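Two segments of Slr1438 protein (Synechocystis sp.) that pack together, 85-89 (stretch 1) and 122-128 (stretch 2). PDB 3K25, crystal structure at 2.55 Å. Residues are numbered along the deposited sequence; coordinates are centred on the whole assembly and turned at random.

Stretch 1, residues 85-89: SYRLK
Stretch 2, residues 122-128: TLEAFPF

The contact between residues 85-89 and 122-128 of Slr1438 is a small apolar packing of a strand end against a loop, held without a single hydrogen bond between the two segments and centred on a proline laid over a tyrosine ring. It illustrates a general principle: where backbones meet without pairing, one aromatic face, a few aliphatic groups and the carbonyls they pack against can supply the interface, here 295 Å² summed over both sides.

Stretch 1 is extended. Ser-85 (phi/psi -114/141), Tyr-86 (-129/143) and Arg-87 (-105/129) finish a strand that begins earlier in the chain, and Leu-88 (-137/127) and Lys-89 (-74/164) continue it as loop. Stretch 2 enters with helical angles at Thr-122 (-77/-37), Leu-123 (-69/-20) and Glu-124 (-77/-19), then turns through Ala-125 (-118/-12) to Phe-126 (-158/91), Pro-127 (-65/52) and Phe-128 (-139/132). Its turn is secured internally: Thr-122 O accepts from Ala-125 N at 3.1 Å and, weakly, from Phe-126 N at 2.9 Å, while Phe-128 N donates to Phe-126 O at 2.7 Å. The register is set by Tyr-86 CA and Ala-125 CA, 5.3 Å apart.

Tyr-86 points toward stretch 2 with chi1 m (-61°) and chi2 77°, and Pro-127, C-gamma endo, points back. Pro-127 CD lies 3.6 Å from the centroid of the Tyr-86 ring, 24° off its normal, a CH-pi contact over the face; its closest ring atom is Tyr-86 CE2, 3.4 Å from Pro-127 CD. The same ring runs beside the preceding backbone, with Tyr-86 CD2 3.8 Å from Glu-124 O, while Tyr-86 CB sits 3.6 Å from Ala-125 O.

Ala-125 is the second focus. Its CA-to-CB bond runs sideways, yet the short side chain meets the strand backbone closely, with Ala-125 CB 3.2 Å from Arg-87 O. Arg-87 itself contributes little more: its side chain, m at chi1, chi2 and chi3, ends leading away. Leu-88 starts sideways, but its rotamer (chi1 m, -83°; chi2 t, 168°) brings its end nearer. Leu-88 CG approaches Ala-125 O at 3.4 Å, Leu-88 CD2 lies 4.0 Å from Ala-125 CB, and Leu-88 CD1 reaches Phe-126 CD1 at 4.5 Å. Phe-126 (chi1 t, -172°; chi2 63°) directs its CA-to-CB bond away from stretch 1, and this last contact is a loose one.

Ser-85, Lys-89, Thr-122 and Phe-128 make no contact across the pair, leaving the packing concentrated in the middle of stretch 1.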

# COMPACT_ATOMS: atom_id res chain seq x y z
N SER A 85 14.65 9.06 21.83
CA SER A 85 13.56 8.11 21.58
C SER A 85 12.44 8.74 20.74
O SER A 85 12.10 9.92 20.93
CB SER A 85 13.00 7.62 22.92
OG SER A 85 11.98 6.67 22.71
N TYR A 86 11.88 7.96 19.82
CA TYR A 86 10.82 8.46 18.94
C TYR A 86 9.59 7.57 18.90
O TYR A 86 9.71 6.35 18.93
CB TYR A 86 11.37 8.66 17.51
CG TYR A 86 12.50 9.67 17.44
CD1 TYR A 86 13.79 9.32 17.85
CD2 TYR A 86 12.26 10.99 17.04
CE1 TYR A 86 14.81 10.27 17.88
CE2 TYR A 86 13.28 11.94 17.07
CZ TYR A 86 14.56 11.57 17.49
OH TYR A 86 15.57 12.51 17.52
N ARG A 87 8.42 8.19 18.82
CA ARG A 87 7.14 7.47 18.78
C ARG A 87 6.54 7.46 17.37
O ARG A 87 6.39 8.50 16.75
CB ARG A 87 6.15 8.12 19.74
CG ARG A 87 6.67 8.29 21.15
CD ARG A 87 6.78 6.95 21.87
NE ARG A 87 5.47 6.32 22.02
CZ ARG A 87 4.48 6.81 22.76
NH1 ARG A 87 3.32 6.17 22.83
NH2 ARG A 87 4.65 7.94 23.45
N LEU A 88 6.18 6.28 16.89
CA LEU A 88 5.58 6.13 15.57
C LEU A 88 4.42 5.16 15.60
O LEU A 88 4.57 4.02 16.06
CB LEU A 88 6.60 5.61 14.57
CG LEU A 88 7.53 6.60 13.92
CD1 LEU A 88 8.63 5.83 13.22
CD2 LEU A 88 6.76 7.45 12.95
N LYS A 89 3.27 5.60 15.09
CA LYS A 89 2.09 4.75 15.04
C LYS A 89 2.25 3.69 13.95
O LYS A 89 3.11 3.79 13.08
CB LYS A 89 0.84 5.59 14.77
CG LYS A 89 0.50 6.57 15.87
CD LYS A 89 -0.81 7.29 15.60
CE LYS A 89 -1.25 8.14 16.79
NZ LYS A 89 -2.65 8.64 16.60
N THR A 122 6.39 15.87 11.54
CA THR A 122 6.93 14.63 11.07
C THR A 122 8.32 14.38 11.65
O THR A 122 8.66 13.25 11.99
CB THR A 122 6.97 14.64 9.52
OG1 THR A 122 6.56 13.36 9.03
CG2 THR A 122 8.34 14.98 9.00
N LEU A 123 9.10 15.45 11.79
CA LEU A 123 10.47 15.38 12.32
C LEU A 123 10.46 15.03 13.80
O LEU A 123 11.45 14.55 14.35
CB LEU A 123 11.14 16.73 12.12
CG LEU A 123 12.30 16.90 11.12
CD1 LEU A 123 12.07 16.10 9.85
CD2 LEU A 123 12.44 18.41 10.83
N GLU A 124 9.32 15.26 14.42
CA GLU A 124 9.12 15.00 15.84
C GLU A 124 8.93 13.51 16.12
O GLU A 124 9.10 13.06 17.25
CB GLU A 124 7.91 15.81 16.31
CG GLU A 124 7.86 16.07 17.80
CD GLU A 124 6.83 17.12 18.16
OE1 GLU A 124 6.97 18.28 17.70
OE2 GLU A 124 5.88 16.80 18.91
N ALA A 125 8.59 12.75 15.09
CA ALA A 125 8.38 11.30 15.23
C ALA A 125 9.37 10.51 14.36
O ALA A 125 9.50 9.29 14.52
CB ALA A 125 6.95 10.95 14.83
N PHE A 126 10.06 11.22 13.47
CA PHE A 126 11.01 10.62 12.54
C PHE A 126 11.95 11.75 12.12
O PHE A 126 11.68 12.45 11.14
CB PHE A 126 10.22 10.08 11.34
CG PHE A 126 11.03 9.28 10.38
CD1 PHE A 126 11.64 8.08 10.78
CD2 PHE A 126 11.19 9.71 9.05
CE1 PHE A 126 12.40 7.32 9.87
CE2 PHE A 126 11.95 8.96 8.14
CZ PHE A 126 12.55 7.77 8.55
N PRO A 127 13.07 11.92 12.84
CA PRO A 127 14.09 12.95 12.61
C PRO A 127 14.89 12.89 11.31
O PRO A 127 16.11 12.92 11.34
CB PRO A 127 15.00 12.80 13.83
CG PRO A 127 15.01 11.32 14.02
CD PRO A 127 13.55 10.96 13.87
N PHE A 128 14.20 12.81 10.17
CA PHE A 128 14.90 12.78 8.89
C PHE A 128 14.17 13.64 7.86
O PHE A 128 12.95 13.55 7.72
CB PHE A 128 15.02 11.34 8.39
CG PHE A 128 15.73 10.43 9.35
CD1 PHE A 128 17.12 10.38 9.37
CD2 PHE A 128 15.02 9.64 10.24
CE1 PHE A 128 17.80 9.56 10.26
CE2 PHE A 128 15.68 8.81 11.14
CZ PHE A 128 17.08 8.77 11.15